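Local coordinates for protein TqaA (Penicillium aethiopicum, PDB 5DLK) that is a fungal nonribosomal peptide synthetase whose terminal condensation-like domain, the part in this crystal, probably closes the finished peptide into a ring, at residues 306-311 against 355-360. Residues are numbered along the deposited sequence; the frame is centred on the assembly and turned at random. Where two conformers were deposited one is given.
Sequences FGHTVN and TQYTRA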
loop_
_atom_site.group_PDB
_atom_site.type_symbol
_atom_site.label_atom_id
_atom_site.label_comp_id
_atom_site.label_asym_id
_atom_site.label_seq_id
_atom_site.Cartn_x
_atom_site.Cartn_y
_atom_site.Cartn_z
ATOM N N PHE A 306 6.786 -14.882 9.499
ATOM C CA PHE A 306 6.232 -14.575 8.175
ATOM C C PHE A 306 6.111 -13.056 8.042
ATOM O O PHE A 306 6.355 -12.320 8.994
ATOM C CB PHE A 306 4.876 -15.295 7.950
ATOM C CG PHE A 306 3.853 -15.069 9.045
ATOM C CD1 PHE A 306 3.877 -15.824 10.218
ATOM C CD2 PHE A 306 2.883 -14.089 8.909
ATOM C CE1 PHE A 306 2.928 -15.618 11.228
ATOM C CE2 PHE A 306 1.935 -13.868 9.915
ATOM C CZ PHE A 306 1.961 -14.627 11.079
ATOM N N GLY A 307 5.773 -12.566 6.863
ATOM C CA GLY A 307 5.715 -11.121 6.702
ATOM C C GLY A 307 4.336 -10.574 7.015
ATOM O O GLY A 307 3.332 -11.297 6.916
ATOM N N HIS A 308 4.275 -9.318 7.447
ATOM C CA HIS A 308 2.980 -8.651 7.546
ATOM C C HIS A 308 3.144 -7.164 7.265
ATOM O O HIS A 308 4.244 -6.621 7.332
ATOM C CB HIS A 308 2.298 -8.901 8.908
ATOM C CG HIS A 308 2.826 -8.067 10.039
ATOM N ND1 HIS A 308 1.999 -7.471 10.967
ATOM C CD2 HIS A 308 4.092 -7.762 10.414
ATOM C CE1 HIS A 308 2.730 -6.820 11.857
ATOM N NE2 HIS A 308 4.004 -6.973 11.537
ATOM N N THR A 309 2.041 -6.531 6.886
ATOM C CA THR A 309 2.018 -5.117 6.546
ATOM C C THR A 309 1.743 -4.259 7.772
ATOM O O THR A 309 0.801 -4.527 8.528
ATOM C CB THR A 309 0.943 -4.823 5.483
ATOM O OG1 THR A 309 1.144 -5.694 4.372
ATOM C CG2 THR A 309 1.038 -3.372 5.039
ATOM N N VAL A 310 2.604 -3.259 7.986
ATOM C CA VAL A 310 2.420 -2.268 9.033
ATOM C C VAL A 310 2.223 -0.913 8.366
ATOM O O VAL A 310 2.642 -0.717 7.219
ATOM C CB VAL A 310 3.635 -2.225 10.011
ATOM C CG1 VAL A 310 3.762 -3.610 10.738
ATOM C CG2 VAL A 310 4.922 -1.869 9.258
ATOM N N ASN A 311 1.595 0.035 9.054
ATOM C CA ASN A 311 1.235 1.263 8.344
ATOM C C ASN A 311 2.366 2.299 8.295
ATOM O O ASN A 311 2.327 3.221 7.471
ATOM C CB ASN A 311 -0.049 1.879 8.935
ATOM C CG ASN A 311 0.092 2.275 10.402
ATOM O OD1 ASN A 311 1.133 2.768 10.843
ATOM N ND2 ASN A 311 -0.975 2.070 11.162
ATOM N N THR A 355 1.290 -8.756 21.026
ATOM C CA THR A 355 2.495 -8.079 21.485
ATOM C C THR A 355 3.674 -8.293 20.526
ATOM O O THR A 355 4.558 -7.451 20.453
ATOM C CB THR A 355 2.849 -8.496 22.932
ATOM O OG1 THR A 355 2.961 -9.901 23.019
ATOM C CG2 THR A 355 1.737 -8.076 23.874
ATOM N N GLN A 356 3.687 -9.375 19.746
ATOM C CA GLN A 356 4.754 -9.541 18.756
ATOM C C GLN A 356 4.671 -8.495 17.649
ATOM O O GLN A 356 5.647 -8.266 16.934
ATOM C CB GLN A 356 4.739 -10.956 18.165
ATOM C CG GLN A 356 5.214 -12.013 19.181
ATOM C CD GLN A 356 6.671 -11.773 19.605
ATOM O OE1 GLN A 356 6.937 -11.158 20.642
ATOM N NE2 GLN A 356 7.611 -12.269 18.807
ATOM N N TYR A 357 3.505 -7.858 17.521
ATOM C CA TYR A 357 3.351 -6.666 16.679
ATOM C C TYR A 357 3.652 -5.375 17.462
ATOM O O TYR A 357 4.388 -4.516 16.982
ATOM C CB TYR A 357 1.927 -6.627 16.106
ATOM C CG TYR A 357 1.476 -5.268 15.627
ATOM C CD1 TYR A 357 2.125 -4.626 14.572
ATOM C CD2 TYR A 357 0.376 -4.646 16.200
ATOM C CE1 TYR A 357 1.698 -3.386 14.108
ATOM C CE2 TYR A 357 -0.049 -3.406 15.752
ATOM C CZ TYR A 357 0.613 -2.783 14.716
ATOM O OH TYR A 357 0.176 -1.551 14.272
ATOM N N THR A 358 3.082 -5.238 18.657
ATOM C CA THR A 358 3.163 -3.944 19.348
ATOM C C THR A 358 4.570 -3.660 19.847
ATOM O O THR A 358 4.962 -2.483 19.948
ATOM C CB THR A 358 2.150 -3.841 20.515
ATOM O OG1 THR A 358 2.412 -4.830 21.507
ATOM C CG2 THR A 358 0.722 -4.004 20.000
ATOM N N ARG A 359 5.342 -4.715 20.115
ATOM C CA ARG A 359 6.767 -4.543 20.493
ATOM C C ARG A 359 7.553 -3.747 19.435
ATOM O O ARG A 359 8.534 -3.040 19.738
ATOM C CB ARG A 359 7.444 -5.907 20.673
ATOM C CG ARG A 359 7.131 -6.661 21.953
ATOM C CD ARG A 359 7.755 -8.069 21.900
ATOM N NE ARG A 359 9.223 -7.991 21.902
ATOM C CZ ARG A 359 10.052 -8.973 21.546
ATOM N NH1 ARG A 359 9.582 -10.150 21.142
ATOM N NH2 ARG A 359 11.380 -8.768 21.604
ATOM N N ALA A 360 7.140 -3.892 18.180
ATOM C CA ALA A 360 7.928 -3.359 17.079
ATOM C C ALA A 360 7.472 -1.973 16.592
ATOM O O ALA A 360 8.038 -1.450 15.645
ATOM C CB ALA A 360 7.912 -4.344 15.905
#
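The phosphopantetheine-binding region of this terminal condensation-like domain is the setting in which Tyr357, on helix 346-358, meets His308 and Val310 of strand 303-310. Being two apart on one strand, His308 and Val310 both direct their side chains at the helix, and the tyrosine side chain lies alongside the strand, met at CD1 and then CE1. In the conformer described, though perhaps not in the second one deposited, CE1 of His308 lies 3.5 Å from CD1 of Tyr357, which sits at the imidazole edge. The ring planes are almost perpendicular, at 88°, but the approach is oblique to the tyrosine, neither a stack nor a T-shaped pair. The imidazole also suits this buried place because its ND1 is hydrogen-bonded to NZ of Lys288. Further along the phenol, CG1 of the compact, branched Val310 meets CE1 of Tyr357 at 4.0 Å, at the ring edge, an apolar contact. With CG anti to the backbone N (chi1 160°), Tyr357 runs along the strand until its OH is 4.9 Å from ND2 of Asn311; its side chain also touches Glu364. Tyr357 and Asn311 both bind phosphopantetheine in this protein, although none is bound here; the side chains of Thr282 and Asn392, also of that site, are each about 6 Å from that of Tyr357. Helix against sheet thus sets ligand-binding residues near each other, probably lining the channel where a condensation-type domain receives its carrier domain's phosphopantetheine arm.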